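Local coordinates for protein trigger factor (Thermotoga maritima, PDB 2NSA) that probably acts as a chaperone that keeps newly made proteins in an open conformation and, through its middle domain, as a peptidyl-prolyl cis-trans isomerase, at residues Lys93-Arg96 and Val97-Val100; Asp141-Glu144 and Glu145-Ala149; Ile58-Leu61 and Lys62-Arg66; Glu119-Ala122 and Pro123-Ile127. All coordinates share one frame; numbering follows the deposited sequence.

Interaction 1 of 4, residues Lys93-Arg96 and Val97-Val100; sequences KRDR and VIEV
R96 and V100 meet one helical turn apart, the guanidinium group of R96 lying across a methyl of V100. CG2 of V100 sits over the centre of the flat group, 3.4 Å from CZ of R96. The R96 chain leaves with CG anti to the backbone N (chi1 170°) and then bends at chi2 (63°), which swings NE and CZ along the helix toward V100. On another side of the same turn, R94 and I98 run side by side in the same direction, and CG of R94 lies 3.8 Å from CD1 of I98.

The backbone supplies the polar part. This is an uninterrupted stretch of helix 77-105, the long helix of the C-terminal domain of trigger factor, the part that probably has chaperone activity of its own. Four regular i to i+4 bonds run through it, from V97 N to K93 O through V100 N to R96 O, each 2.9 Å long.

Among the charged ends, that of R94 is held within the protein: its NH1 forms a salt bridge with D91 and its NE bonds to the carbonyl of L34. NH1 of R96 stays 4.8 Å from OE2 of E99, a separation at which the opposite charges may attract without contact. V97 packs on V41, while I98 and E99 lie against W148 of helix 140-160.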
loop_
_atom_site.group_PDB
_atom_site.type_symbol
_atom_site.label_atom_id
_atom_site.label_comp_id
_atom_site.label_asym_id
_atom_site.label_seq_id
_atom_site.Cartn_x
_atom_site.Cartn_y
_atom_site.Cartn_z
ATOM N N LYS A 93 -2.330 0.782 9.941
ATOM C CA LYS A 93 -3.504 -0.085 9.962
ATOM C C LYS A 93 -3.587 -0.912 8.683
ATOM O O LYS A 93 -3.823 -2.124 8.726
ATOM C CB LYS A 93 -4.782 0.745 10.098
ATOM C CG LYS A 93 -4.951 1.384 11.457
ATOM C CD LYS A 93 -6.208 2.235 11.487
ATOM C CE LYS A 93 -6.421 2.867 12.835
ATOM N NZ LYS A 93 -7.630 3.738 12.828
ATOM N N ARG A 94 -3.387 -0.247 7.550
ATOM C CA ARG A 94 -3.453 -0.900 6.256
ATOM C C ARG A 94 -2.438 -2.032 6.154
ATOM O O ARG A 94 -2.766 -3.139 5.712
ATOM C CB ARG A 94 -3.205 0.117 5.137
ATOM C CG ARG A 94 -3.637 -0.368 3.765
ATOM C CD ARG A 94 -3.441 0.688 2.681
ATOM N NE ARG A 94 -4.143 1.937 2.960
ATOM C CZ ARG A 94 -3.562 3.026 3.456
ATOM N NH1 ARG A 94 -2.267 3.018 3.731
ATOM N NH2 ARG A 94 -4.273 4.132 3.660
ATOM N N ASP A 95 -1.198 -1.764 6.553
ATOM C CA ASP A 95 -0.187 -2.805 6.470
ATOM C C ASP A 95 -0.507 -3.990 7.379
ATOM O O ASP A 95 -0.250 -5.136 7.015
ATOM C CB ASP A 95 1.206 -2.235 6.755
ATOM C CG ASP A 95 1.690 -1.317 5.642
ATOM O OD1 ASP A 95 1.073 -1.324 4.556
ATOM O OD2 ASP A 95 2.693 -0.593 5.847
ATOM N N ARG A 96 -1.074 -3.731 8.555
ATOM C CA ARG A 96 -1.441 -4.824 9.448
ATOM C C ARG A 96 -2.543 -5.671 8.791
ATOM O O ARG A 96 -2.471 -6.910 8.791
ATOM C CB ARG A 96 -1.940 -4.279 10.789
ATOM C CG ARG A 96 -2.572 -5.341 11.692
ATOM C CD ARG A 96 -1.594 -6.428 12.096
ATOM N NE ARG A 96 -2.230 -7.333 13.058
ATOM C CZ ARG A 96 -1.773 -8.538 13.388
ATOM N NH1 ARG A 96 -0.661 -9.008 12.835
ATOM N NH2 ARG A 96 -2.437 -9.277 14.265
ATOM N N VAL A 97 -3.555 -5.013 8.230
ATOM C CA VAL A 97 -4.658 -5.729 7.576
ATOM C C VAL A 97 -4.148 -6.590 6.420
ATOM O O VAL A 97 -4.549 -7.751 6.267
ATOM C CB VAL A 97 -5.731 -4.750 7.027
ATOM C CG1 VAL A 97 -6.817 -5.527 6.277
ATOM C CG2 VAL A 97 -6.344 -3.972 8.169
ATOM N N ILE A 98 -3.254 -6.027 5.615
ATOM C CA ILE A 98 -2.704 -6.748 4.468
ATOM C C ILE A 98 -1.892 -7.952 4.919
ATOM O O ILE A 98 -2.025 -9.058 4.366
ATOM C CB ILE A 98 -1.838 -5.805 3.593
ATOM C CG1 ILE A 98 -2.755 -4.795 2.899
ATOM C CG2 ILE A 98 -1.048 -6.602 2.558
ATOM C CD1 ILE A 98 -2.057 -3.570 2.368
ATOM N N GLU A 99 -1.065 -7.746 5.937
ATOM C CA GLU A 99 -0.232 -8.831 6.455
ATOM C C GLU A 99 -1.103 -9.961 7.009
ATOM O O GLU A 99 -0.854 -11.142 6.732
ATOM C CB GLU A 99 0.720 -8.300 7.535
ATOM C CG GLU A 99 1.828 -9.276 7.876
ATOM C CD GLU A 99 2.972 -8.621 8.633
ATOM O OE1 GLU A 99 3.792 -7.907 8.004
ATOM O OE2 GLU A 99 3.042 -8.819 9.858
ATOM N N VAL A 100 -2.135 -9.598 7.764
ATOM C CA VAL A 100 -3.036 -10.595 8.332
ATOM C C VAL A 100 -3.801 -11.330 7.238
ATOM O O VAL A 100 -3.973 -12.546 7.323
ATOM C CB VAL A 100 -4.043 -9.966 9.315
ATOM C CG1 VAL A 100 -5.109 -10.994 9.709
ATOM C CG2 VAL A 100 -3.311 -9.505 10.569
#

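Interaction 2 of 4, residues Asp141-Glu144 and Glu145-Ala149; sequences DLRE and ELRWA. With SO4 (sulfate ion), chain C.
Regular i to i+4 hydrogen bonds join 141-144 to 145-149 within helix 140-160, among them R147 N to R143 O at 2.9 Å and W148 N to E144 O at 3.0 Å. One turn apart on the same side of the helix, R143 and R147 both reach a sulfate ion that probably came from the crystallisation liquor. R143 grips it side-on: NE gives a nearly straight bond to O2 (2.9 Å, 173°), NH2 an equally direct one to O3 (2.9 Å), and the sulfur lies in the guanidinium plane. The bend of the R143 chain at chi3 (61°) presents this edge. R147 adds a longer, more bent bond from NH2 to the same O2 (3.3 Å, 143°). NH1 of R143 is held by the carbonyl of V136, which helps fix the rotation of the group.

On another face, E145 folds back over the preceding turn, its CG 3.0 Å from O of D141, and its side chain crosses that of L142 at about a right angle, with OE1 3.9 Å from CD1 of L142. OE2 of E144 bonds to Q140, one turn back. The sulfate probably offsets the positive charge of both arginines, O2 accepting from each, and this face of the helix can hold an anion.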
loop_
_atom_site.group_PDB
_atom_site.type_symbol
_atom_site.label_atom_id
_atom_site.label_comp_id
_atom_site.label_asym_id
_atom_site.label_seq_id
_atom_site.Cartn_x
_atom_site.Cartn_y
_atom_site.Cartn_z
ATOM N N ASP A 141 17.352 -4.783 2.912
ATOM C CA ASP A 141 16.319 -3.753 2.948
ATOM C C ASP A 141 15.519 -3.760 1.646
ATOM O O ASP A 141 14.288 -3.809 1.664
ATOM C CB ASP A 141 16.939 -2.374 3.227
ATOM C CG ASP A 141 17.944 -1.944 2.169
ATOM O OD1 ASP A 141 18.620 -2.806 1.580
ATOM O OD2 ASP A 141 18.066 -0.725 1.947
ATOM N N LEU A 142 16.223 -3.742 0.520
ATOM C CA LEU A 142 15.583 -3.764 -0.789
ATOM C C LEU A 142 14.767 -5.047 -0.977
ATOM O O LEU A 142 13.648 -5.021 -1.499
ATOM C CB LEU A 142 16.652 -3.659 -1.883
ATOM C CG LEU A 142 16.146 -3.714 -3.323
ATOM C CD1 LEU A 142 15.198 -2.555 -3.569
ATOM C CD2 LEU A 142 17.332 -3.644 -4.290
ATOM N N ARG A 143 15.324 -6.171 -0.537
ATOM C CA ARG A 143 14.640 -7.450 -0.660
ATOM C C ARG A 143 13.322 -7.453 0.131
ATOM O O ARG A 143 12.297 -7.936 -0.357
ATOM C CB ARG A 143 15.558 -8.588 -0.189
ATOM C CG ARG A 143 15.009 -9.972 -0.466
ATOM C CD ARG A 143 16.094 -11.041 -0.390
ATOM N NE ARG A 143 16.716 -11.120 0.928
ATOM C CZ ARG A 143 17.931 -10.665 1.221
ATOM N NH1 ARG A 143 18.677 -10.088 0.288
ATOM N NH2 ARG A 143 18.406 -10.789 2.455
ATOM N N GLU A 144 13.338 -6.902 1.343
ATOM C CA GLU A 144 12.120 -6.858 2.157
ATOM C C GLU A 144 11.069 -5.967 1.502
ATOM O O GLU A 144 9.876 -6.271 1.546
ATOM C CB GLU A 144 12.422 -6.341 3.568
ATOM C CG GLU A 144 13.278 -7.286 4.386
ATOM C CD GLU A 144 13.657 -6.727 5.746
ATOM O OE1 GLU A 144 13.603 -5.490 5.921
ATOM O OE2 GLU A 144 14.025 -7.529 6.630
ATOM N N GLU A 145 11.513 -4.871 0.895
ATOM C CA GLU A 145 10.588 -3.953 0.231
ATOM C C GLU A 145 9.949 -4.618 -0.987
ATOM O O GLU A 145 8.746 -4.482 -1.223
ATOM C CB GLU A 145 11.318 -2.670 -0.190
ATOM C CG GLU A 145 12.005 -1.965 0.972
ATOM C CD GLU A 145 12.879 -0.797 0.539
ATOM O OE1 GLU A 145 13.523 -0.886 -0.529
ATOM O OE2 GLU A 145 12.935 0.203 1.284
ATOM N N LEU A 146 10.747 -5.349 -1.757
ATOM C CA LEU A 146 10.217 -6.019 -2.939
ATOM C C LEU A 146 9.236 -7.110 -2.527
ATOM O O LEU A 146 8.152 -7.232 -3.099
ATOM C CB LEU A 146 11.354 -6.638 -3.752
ATOM C CG LEU A 146 10.934 -7.236 -5.093
ATOM C CD1 LEU A 146 10.220 -6.198 -5.940
ATOM C CD2 LEU A 146 12.175 -7.757 -5.808
ATOM N N ARG A 147 9.629 -7.909 -1.537
ATOM C CA ARG A 147 8.787 -8.990 -1.040
ATOM C C ARG A 147 7.428 -8.441 -0.617
ATOM O O ARG A 147 6.386 -8.982 -0.985
ATOM C CB ARG A 147 9.455 -9.678 0.156
ATOM C CG ARG A 147 8.749 -10.946 0.619
ATOM C CD ARG A 147 9.404 -11.515 1.876
ATOM N NE ARG A 147 10.810 -11.873 1.689
ATOM C CZ ARG A 147 11.237 -12.955 1.043
ATOM N NH1 ARG A 147 10.364 -13.803 0.509
ATOM N NH2 ARG A 147 12.540 -13.200 0.944
ATOM N N TRP A 148 7.439 -7.354 0.148
ATOM C CA TRP A 148 6.192 -6.757 0.605
ATOM C C TRP A 148 5.365 -6.237 -0.561
ATOM O O TRP A 148 4.150 -6.428 -0.600
ATOM C CB TRP A 148 6.462 -5.616 1.579
ATOM C CG TRP A 148 5.213 -4.878 1.954
ATOM C CD1 TRP A 148 4.842 -3.632 1.541
ATOM C CD2 TRP A 148 4.173 -5.343 2.819
ATOM N NE1 TRP A 148 3.635 -3.285 2.100
ATOM C CE2 TRP A 148 3.201 -4.316 2.891
ATOM C CE3 TRP A 148 3.968 -6.524 3.544
ATOM C CZ2 TRP A 148 2.039 -4.435 3.659
ATOM C CZ3 TRP A 148 2.812 -6.642 4.310
ATOM C CH2 TRP A 148 1.861 -5.598 4.360
ATOM N N ALA A 149 6.016 -5.565 -1.507
ATOM C CA ALA A 149 5.297 -5.039 -2.666
ATOM C C ALA A 149 4.563 -6.155 -3.396
ATOM O O ALA A 149 3.402 -6.003 -3.779
ATOM C CB ALA A 149 6.257 -4.350 -3.618
HETATM S S SO4 C . 15.566 -12.849 4.223
HETATM O O1 SO4 C . 15.788 -14.309 4.247
HETATM O O2 SO4 C . 15.040 -12.456 2.899
HETATM O O3 SO4 C . 16.841 -12.152 4.476
HETATM O O4 SO4 C . 14.590 -12.481 5.270
#

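Interaction 3 of 4, residues Ile58-Leu61 and Lys62-Arg66; sequences INRL and KREGR
R66 N bonds to L61 O at the end of helix 47-64, 2.9 Å long and, at 172°, the straightest backbone bond of this turn. Beside CD2 of L61, R66 also forms a salt bridge with E64. It holds E64 side-on, with NE and NH2 each 3.0 Å from E64 OE1, so a single carboxylate oxygen takes both bonds. That oxygen lies close to the guanidinium plane; NE meets it from above the carboxylate plane, whereas NH2 comes nearly along its C-O bond. A water accepts from NZ of K62; its link onward to OD1 of N59 is doubtful, being implausibly short.

Packing spreads from these bonds. CD2 of L61 lies over one face of the R66 guanidinium, 3.3 Å from NH2. R63 curls back along the helix, bent at chi3 (-63°), and CA of R60 lies under the rim of one face of its guanidinium, 3.4 Å from R63 NH2. The aliphatic part of K62 runs beside I58 in the same direction, with CE 3.7 Å from CG2 of I58. On the inner side, I58 and L61 pack on F80 of helix 77-105 and on Y67 of the short helix that follows.

G65 leaves the helix with positive phi, and R66 stands at the N-cap position of helix 67-72. Together with a weak bond from G65 N to K62 O, the i to i+5 bond from R66 N to L61 O fits a Schellman motif.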
loop_
_atom_site.group_PDB
_atom_site.type_symbol
_atom_site.label_atom_id
_atom_site.label_comp_id
_atom_site.label_asym_id
_atom_site.label_seq_id
_atom_site.Cartn_x
_atom_site.Cartn_y
_atom_site.Cartn_z
ATOM N N ILE A 58 8.624 14.127 7.844
ATOM C CA ILE A 58 8.916 15.513 7.505
ATOM C C ILE A 58 10.411 15.690 7.256
ATOM O O ILE A 58 10.808 16.394 6.329
ATOM C CB ILE A 58 8.438 16.461 8.619
ATOM C CG1 ILE A 58 6.914 16.580 8.558
ATOM C CG2 ILE A 58 9.102 17.831 8.471
ATOM C CD1 ILE A 58 6.293 17.359 9.711
ATOM N N ASN A 59 11.241 15.049 8.072
ATOM C CA ASN A 59 12.681 15.164 7.876
ATOM C C ASN A 59 13.067 14.585 6.527
ATOM O O ASN A 59 13.983 15.084 5.869
ATOM C CB ASN A 59 13.452 14.452 8.988
ATOM C CG ASN A 59 13.500 15.260 10.263
ATOM O OD1 ASN A 59 13.645 16.481 10.226
ATOM N ND2 ASN A 59 13.395 14.586 11.400
ATOM N N ARG A 60 12.363 13.537 6.110
ATOM C CA ARG A 60 12.639 12.912 4.820
ATOM C C ARG A 60 12.238 13.870 3.705
ATOM O O ARG A 60 12.966 14.026 2.726
ATOM C CB ARG A 60 11.871 11.588 4.691
ATOM C CG ARG A 60 11.828 11.027 3.272
ATOM C CD ARG A 60 11.272 9.607 3.224
ATOM N NE ARG A 60 10.189 9.397 4.185
ATOM C CZ ARG A 60 10.337 8.761 5.344
ATOM N NH1 ARG A 60 11.519 8.268 5.686
ATOM N NH2 ARG A 60 9.304 8.621 6.165
ATOM N N LEU A 61 11.084 14.513 3.860
ATOM C CA LEU A 61 10.602 15.465 2.864
ATOM C C LEU A 61 11.578 16.628 2.737
ATOM O O LEU A 61 11.778 17.167 1.645
ATOM C CB LEU A 61 9.222 15.996 3.256
ATOM C CG LEU A 61 8.070 14.988 3.200
ATOM C CD1 LEU A 61 6.808 15.625 3.739
ATOM C CD2 LEU A 61 7.864 14.528 1.761
ATOM N N LYS A 62 12.178 17.010 3.861
ATOM C CA LYS A 62 13.142 18.105 3.879
ATOM C C LYS A 62 14.438 17.705 3.186
ATOM O O LYS A 62 15.131 18.550 2.616
ATOM C CB LYS A 62 13.432 18.540 5.318
ATOM C CG LYS A 62 12.293 19.307 5.963
ATOM C CD LYS A 62 12.637 19.734 7.379
ATOM C CE LYS A 62 11.544 20.617 7.959
ATOM N NZ LYS A 62 11.757 20.881 9.402
ATOM N N ARG A 63 14.767 16.418 3.239
ATOM C CA ARG A 63 15.976 15.930 2.589
ATOM C C ARG A 63 15.738 15.838 1.086
ATOM O O ARG A 63 16.666 15.985 0.290
ATOM C CB ARG A 63 16.373 14.550 3.129
ATOM C CG ARG A 63 16.939 14.552 4.545
ATOM C CD ARG A 63 17.629 13.227 4.850
ATOM N NE ARG A 63 16.706 12.093 4.823
ATOM C CZ ARG A 63 15.908 11.753 5.830
ATOM N NH1 ARG A 63 15.915 12.455 6.955
ATOM N NH2 ARG A 63 15.099 10.710 5.710
ATOM N N GLU A 64 14.488 15.593 0.703
ATOM C CA GLU A 64 14.125 15.479 -0.705
ATOM C C GLU A 64 13.878 16.857 -1.315
ATOM O O GLU A 64 13.779 16.998 -2.534
ATOM C CB GLU A 64 12.869 14.618 -0.862
ATOM C CG GLU A 64 12.948 13.273 -0.149
ATOM C CD GLU A 64 11.721 12.406 -0.380
ATOM O OE1 GLU A 64 10.595 12.946 -0.387
ATOM O OE2 GLU A 64 11.886 11.177 -0.539
ATOM N N GLY A 65 13.782 17.871 -0.459
ATOM C CA GLY A 65 13.548 19.223 -0.934
ATOM C C GLY A 65 12.118 19.431 -1.395
ATOM O O GLY A 65 11.855 20.203 -2.317
ATOM N N ARG A 66 11.182 18.753 -0.743
ATOM C CA ARG A 66 9.783 18.863 -1.119
ATOM C C ARG A 66 8.905 19.328 0.031
ATOM O O ARG A 66 7.708 19.558 -0.148
ATOM C CB ARG A 66 9.284 17.510 -1.629
ATOM C CG ARG A 66 10.206 16.880 -2.655
ATOM C CD ARG A 66 9.559 15.699 -3.347
ATOM N NE ARG A 66 9.229 14.615 -2.430
ATOM C CZ ARG A 66 7.989 14.221 -2.154
ATOM N NH1 ARG A 66 6.956 14.827 -2.722
ATOM N NH2 ARG A 66 7.782 13.214 -1.317
HETATM O O HOH W 1 12.076 18.310 10.644
#

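Interaction 4 of 4, residues Glu119-Ala122 and Pro123-Ile127; sequences EELA and PFWGI
L121 lies over one face of the W125 indole, its CB above the six-membered ring in a CH-pi contact, 4.1 Å from the centroid and 15° off the ring normal. CD1 of L121 extends the overlap to CZ2 of W125 at 3.6 Å. The stretch ends helix 111-125 with a Schellman motif: G126 takes positive phi as its C-prime residue, I127 N returns to A122 O (3.1 Å, 170°), and G126 N makes a weak bond to P123 O.

P123 has no N-H to give and kinks the helix just before this end. With the N of F124 also missing from the regular pattern, the next full i to i+4 bond is W125 N to L121 O, 3.0 Å. F124 N bonds only weakly to the same oxygen. A chi1 of -66° lays the F124 ring back along the helix, its edge near the carbonyls of E120 and L121 and CD1 3.5 Å from E120 O.

A132 of helix 129-138 packs against A122, W125 and I127, while L146 and L142 of helix 140-160 meet L121 and W125. OE2 of E119 forms a salt bridge with K133. A122 CB sits 3.2 Å from CD of P123, a close fit imposed by the proline ring on the preceding residue.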
loop_
_atom_site.group_PDB
_atom_site.type_symbol
_atom_site.label_atom_id
_atom_site.label_comp_id
_atom_site.label_asym_id
_atom_site.label_seq_id
_atom_site.Cartn_x
_atom_site.Cartn_y
_atom_site.Cartn_z
ATOM N N GLU A 119 13.649 -8.484 -12.340
ATOM C CA GLU A 119 13.886 -8.420 -13.780
ATOM C C GLU A 119 12.998 -7.361 -14.424
ATOM O O GLU A 119 13.442 -6.605 -15.291
ATOM C CB GLU A 119 13.619 -9.781 -14.429
ATOM C CG GLU A 119 14.456 -10.914 -13.854
ATOM C CD GLU A 119 14.281 -12.221 -14.607
ATOM O OE1 GLU A 119 13.132 -12.567 -14.951
ATOM O OE2 GLU A 119 15.295 -12.910 -14.845
ATOM N N GLU A 120 11.743 -7.293 -13.988
ATOM C CA GLU A 120 10.807 -6.322 -14.541
ATOM C C GLU A 120 11.131 -4.895 -14.121
ATOM O O GLU A 120 10.880 -3.954 -14.871
ATOM C CB GLU A 120 9.382 -6.672 -14.120
ATOM C CG GLU A 120 8.985 -8.082 -14.495
ATOM C CD GLU A 120 7.549 -8.392 -14.145
ATOM O OE1 GLU A 120 7.188 -8.273 -12.954
ATOM O OE2 GLU A 120 6.780 -8.757 -15.062
ATOM N N LEU A 121 11.681 -4.728 -12.923
ATOM C CA LEU A 121 12.031 -3.393 -12.447
ATOM C C LEU A 121 13.317 -2.869 -13.064
ATOM O O LEU A 121 13.511 -1.660 -13.167
ATOM C CB LEU A 121 12.189 -3.390 -10.930
ATOM C CG LEU A 121 10.901 -3.411 -10.104
ATOM C CD1 LEU A 121 11.236 -3.698 -8.647
ATOM C CD2 LEU A 121 10.188 -2.077 -10.242
ATOM N N ALA A 122 14.192 -3.781 -13.470
ATOM C CA ALA A 122 15.483 -3.407 -14.036
ATOM C C ALA A 122 15.485 -2.224 -15.003
ATOM O O ALA A 122 16.206 -1.247 -14.786
ATOM C CB ALA A 122 16.123 -4.619 -14.694
ATOM N N PRO A 123 14.680 -2.292 -16.081
ATOM C CA PRO A 123 14.639 -1.192 -17.051
ATOM C C PRO A 123 14.262 0.153 -16.445
ATOM O O PRO A 123 14.738 1.198 -16.888
ATOM C CB PRO A 123 13.632 -1.686 -18.090
ATOM C CG PRO A 123 12.740 -2.587 -17.301
ATOM C CD PRO A 123 13.707 -3.339 -16.437
ATOM N N PHE A 124 13.410 0.132 -15.429
ATOM C CA PHE A 124 13.012 1.373 -14.784
ATOM C C PHE A 124 14.165 1.894 -13.940
ATOM O O PHE A 124 14.369 3.102 -13.824
ATOM C CB PHE A 124 11.791 1.150 -13.894
ATOM C CG PHE A 124 10.552 0.792 -14.650
ATOM C CD1 PHE A 124 10.223 -0.536 -14.889
ATOM C CD2 PHE A 124 9.709 1.791 -15.126
ATOM C CE1 PHE A 124 9.068 -0.868 -15.592
ATOM C CE2 PHE A 124 8.554 1.471 -15.831
ATOM C CZ PHE A 124 8.231 0.140 -16.063
ATOM N N TRP A 125 14.916 0.974 -13.349
ATOM C CA TRP A 125 16.050 1.343 -12.521
ATOM C C TRP A 125 17.227 1.767 -13.395
ATOM O O TRP A 125 18.165 2.403 -12.917
ATOM C CB TRP A 125 16.454 0.165 -11.626
ATOM C CG TRP A 125 15.480 -0.117 -10.511
ATOM C CD1 TRP A 125 14.425 0.663 -10.120
ATOM C CD2 TRP A 125 15.515 -1.225 -9.605
ATOM N NE1 TRP A 125 13.805 0.109 -9.024
ATOM C CE2 TRP A 125 14.455 -1.051 -8.687
ATOM C CE3 TRP A 125 16.343 -2.353 -9.477
ATOM C CZ2 TRP A 125 14.203 -1.958 -7.655
ATOM C CZ3 TRP A 125 16.093 -3.255 -8.449
ATOM C CH2 TRP A 125 15.029 -3.051 -7.552
ATOM N N GLY A 126 17.162 1.419 -14.677
ATOM C CA GLY A 126 18.224 1.777 -15.598
ATOM C C GLY A 126 19.413 0.843 -15.502
ATOM O O GLY A 126 20.548 1.241 -15.768
ATOM N N ILE A 127 19.159 -0.402 -15.112
ATOM C CA ILE A 127 20.223 -1.391 -14.994
ATOM C C ILE A 127 19.810 -2.719 -15.620
ATOM O O ILE A 127 18.641 -2.929 -15.950
ATOM C CB ILE A 127 20.627 -1.620 -13.513
ATOM C CG1 ILE A 127 19.433 -2.127 -12.701
ATOM C CG2 ILE A 127 21.149 -0.323 -12.918
ATOM C CD1 ILE A 127 19.765 -2.451 -11.250
#

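Overall arrangement
From the N terminus, interaction 3 comes first, at the end of helix 47-64, where the chain turns into helix 67-72. Interaction 1 follows on helix 77-105, then interaction 4 at the end of helix 111-125, and interaction 2 on helix 140-160. All four are local and in series: none nests in or crosses another, and none closes a long loop. Interaction 2 touches both interaction 1 and interaction 4, tying helix 140-160 to helices 77-105 and 111-125. Interactions 1 and 4 do not touch, their nearest atoms about 17 Å apart. Interaction 3 touches no other contact, its nearest atoms about 9 Å from interaction 2, but its helix end packs on helix 77-105.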